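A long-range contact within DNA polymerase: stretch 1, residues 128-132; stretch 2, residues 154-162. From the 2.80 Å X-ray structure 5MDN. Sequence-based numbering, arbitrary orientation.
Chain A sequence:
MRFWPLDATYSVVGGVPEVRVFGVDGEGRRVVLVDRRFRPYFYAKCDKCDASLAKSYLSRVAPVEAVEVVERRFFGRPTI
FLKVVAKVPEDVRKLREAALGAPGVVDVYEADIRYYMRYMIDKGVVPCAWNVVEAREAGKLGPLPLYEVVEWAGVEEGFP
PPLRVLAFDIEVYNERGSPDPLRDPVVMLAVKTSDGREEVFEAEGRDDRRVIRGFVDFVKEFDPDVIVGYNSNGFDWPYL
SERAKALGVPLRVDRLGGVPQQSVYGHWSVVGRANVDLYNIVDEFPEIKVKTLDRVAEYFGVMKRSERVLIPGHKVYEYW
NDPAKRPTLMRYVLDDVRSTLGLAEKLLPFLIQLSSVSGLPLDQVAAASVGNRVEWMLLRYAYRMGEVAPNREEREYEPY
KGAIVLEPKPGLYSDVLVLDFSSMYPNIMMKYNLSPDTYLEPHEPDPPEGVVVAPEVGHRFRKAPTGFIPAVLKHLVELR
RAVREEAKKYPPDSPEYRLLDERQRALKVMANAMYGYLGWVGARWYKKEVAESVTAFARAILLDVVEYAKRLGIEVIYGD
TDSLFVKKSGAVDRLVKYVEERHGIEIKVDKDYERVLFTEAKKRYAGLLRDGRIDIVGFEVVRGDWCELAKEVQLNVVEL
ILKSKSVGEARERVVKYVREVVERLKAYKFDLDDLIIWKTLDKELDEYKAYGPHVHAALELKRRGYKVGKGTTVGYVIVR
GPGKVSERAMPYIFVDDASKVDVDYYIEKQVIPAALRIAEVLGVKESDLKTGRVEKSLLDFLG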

# COMPACT_ATOMS: atom_id res chain seq x y z
N CYS A 128 -13.50 -11.15 -5.84
CA CYS A 128 -13.44 -11.78 -4.52
C CYS A 128 -14.80 -11.76 -3.84
O CYS A 128 -14.93 -11.46 -2.65
CB CYS A 128 -12.37 -11.12 -3.64
SG CYS A 128 -10.69 -11.22 -4.29
N ALA A 129 -15.83 -12.10 -4.61
CA ALA A 129 -17.19 -12.21 -4.09
C ALA A 129 -17.98 -13.08 -5.05
O ALA A 129 -17.80 -12.99 -6.27
CB ALA A 129 -17.85 -10.83 -3.94
N TRP A 130 -18.86 -13.91 -4.50
CA TRP A 130 -19.66 -14.81 -5.33
C TRP A 130 -20.65 -14.01 -6.17
O TRP A 130 -21.55 -13.35 -5.63
CB TRP A 130 -20.39 -15.83 -4.46
CG TRP A 130 -19.50 -16.81 -3.77
CD1 TRP A 130 -19.13 -16.79 -2.46
CD2 TRP A 130 -18.89 -17.97 -4.35
NE1 TRP A 130 -18.32 -17.86 -2.18
CE2 TRP A 130 -18.16 -18.60 -3.33
CE3 TRP A 130 -18.90 -18.53 -5.63
CZ2 TRP A 130 -17.43 -19.77 -3.55
CZ3 TRP A 130 -18.18 -19.68 -5.84
CH2 TRP A 130 -17.45 -20.29 -4.81
N ASN A 131 -20.49 -14.07 -7.48
CA ASN A 131 -21.42 -13.45 -8.42
C ASN A 131 -22.36 -14.50 -8.99
O ASN A 131 -22.06 -15.70 -9.00
CB ASN A 131 -20.67 -12.75 -9.55
CG ASN A 131 -19.90 -11.53 -9.08
OD1 ASN A 131 -20.28 -10.39 -9.37
ND2 ASN A 131 -18.82 -11.76 -8.36
N VAL A 132 -23.52 -14.05 -9.47
CA VAL A 132 -24.51 -14.91 -10.11
C VAL A 132 -24.49 -14.63 -11.60
O VAL A 132 -24.60 -13.47 -12.02
CB VAL A 132 -25.91 -14.69 -9.52
CG1 VAL A 132 -26.90 -15.68 -10.11
CG2 VAL A 132 -25.87 -14.82 -8.00
N GLY A 154 -26.64 -10.22 -9.64
CA GLY A 154 -25.98 -9.57 -8.52
C GLY A 154 -24.91 -10.43 -7.89
O GLY A 154 -24.29 -11.28 -8.54
N VAL A 155 -24.68 -10.20 -6.60
CA VAL A 155 -23.74 -10.98 -5.80
C VAL A 155 -24.52 -11.62 -4.65
O VAL A 155 -25.50 -11.06 -4.16
CB VAL A 155 -22.58 -10.10 -5.30
CG1 VAL A 155 -22.95 -8.62 -5.40
CG2 VAL A 155 -22.17 -10.44 -3.86
N GLU A 156 -24.07 -12.80 -4.22
CA GLU A 156 -24.66 -13.49 -3.09
C GLU A 156 -23.71 -13.43 -1.91
O GLU A 156 -22.49 -13.52 -2.07
CB GLU A 156 -24.96 -14.96 -3.40
CG GLU A 156 -23.72 -15.78 -3.69
CD GLU A 156 -23.99 -17.25 -3.96
OE1 GLU A 156 -25.11 -17.59 -4.39
OE2 GLU A 156 -23.07 -18.06 -3.72
N GLU A 157 -24.26 -13.21 -0.72
CA GLU A 157 -23.45 -13.30 0.48
C GLU A 157 -22.93 -14.73 0.63
O GLU A 157 -23.70 -15.69 0.54
CB GLU A 157 -24.26 -12.89 1.71
CG GLU A 157 -24.56 -11.39 1.78
CD GLU A 157 -23.32 -10.55 1.99
OE1 GLU A 157 -22.61 -10.27 0.99
OE2 GLU A 157 -23.04 -10.17 3.14
N GLY A 158 -21.63 -14.86 0.87
CA GLY A 158 -21.03 -16.18 0.93
C GLY A 158 -19.54 -16.12 1.20
O GLY A 158 -18.86 -15.16 0.80
N PHE A 159 -19.03 -17.12 1.89
CA PHE A 159 -17.64 -17.08 2.31
C PHE A 159 -16.71 -17.48 1.17
O PHE A 159 -17.11 -18.20 0.25
CB PHE A 159 -17.43 -18.00 3.52
CG PHE A 159 -18.11 -17.51 4.77
CD1 PHE A 159 -17.47 -16.62 5.63
CD2 PHE A 159 -19.39 -17.93 5.07
CE1 PHE A 159 -18.11 -16.17 6.77
CE2 PHE A 159 -20.03 -17.48 6.20
CZ PHE A 159 -19.39 -16.60 7.06
N PRO A 160 -15.47 -17.00 1.21
CA PRO A 160 -14.53 -17.33 0.14
C PRO A 160 -14.28 -18.82 0.07
O PRO A 160 -14.31 -19.52 1.10
CB PRO A 160 -13.26 -16.57 0.55
CG PRO A 160 -13.74 -15.46 1.43
CD PRO A 160 -14.90 -16.04 2.17
N PRO A 161 -14.05 -19.35 -1.13
CA PRO A 161 -13.71 -20.76 -1.26
C PRO A 161 -12.27 -21.00 -0.85
O PRO A 161 -11.50 -20.04 -0.71
CB PRO A 161 -13.93 -21.03 -2.76
CG PRO A 161 -13.64 -19.72 -3.41
CD PRO A 161 -14.05 -18.65 -2.42
N PRO A 162 -11.88 -22.25 -0.64
CA PRO A 162 -10.46 -22.53 -0.38
C PRO A 162 -9.61 -22.17 -1.59
O PRO A 162 -9.93 -22.54 -2.72
CB PRO A 162 -10.44 -24.03 -0.09
CG PRO A 162 -11.67 -24.57 -0.75
CD PRO A 162 -12.69 -23.48 -0.61

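Three hydrogen bonds join the two stretches. The shortest runs from the indole nitrogen of Trp-130 to the backbone of the second stretch: NE1 of Trp-130 lies 2.7 Å from O of Phe-159. The N-H...O angle is 172°, so the bond is almost straight. The carbonyl sits at the ring edge, near the ring plane, where the indole N-H points.

The other two bonds are between backbones. N of Glu-156 donates to O of Trp-130 at 2.9 Å, and N of Val-132 donates to O of Gly-154 at 3.0 Å. Their angles are 158° and 159°. These bonds flank an antiparallel, non-hydrogen-bonded pair, Asn-131 with Val-155, whose CA atoms are 4.3 Å apart. Two CA-H...O contacts add to this pairing. CA of Val-155 is 3.2 Å from O of Trp-130, and CA of Asn-131 is 3.6 Å from O of Gly-154.

The side chains of Asn-131 and Val-155 lie on the same face of the sheet. Within its own stretch, Asn-131 makes a weak hydrogen bond from ND2 to O of Ala-129, 2.6 Å long but bent to 115°.

Trp-130 dominates the packing. It is buried, its CA-to-CB bond points toward the second stretch, and it has the largest area covered in the contact. Its CZ2 meets CD of Pro-161 at 3.7 Å. Its CB lies 3.4 Å from CG of Glu-156, whose side chain starts sideways but comes nearer at its end. O of Gly-158 also lies at the ring edge, 3.7 Å from CD1 of Trp-130. Gly-158 has no side chain; an ideal CB there would be tight, 3.0 Å from CD1 of Trp-130.

CB of Ala-129 also reaches CG2 of Val-155 at 4.3 Å, a looser apolar contact.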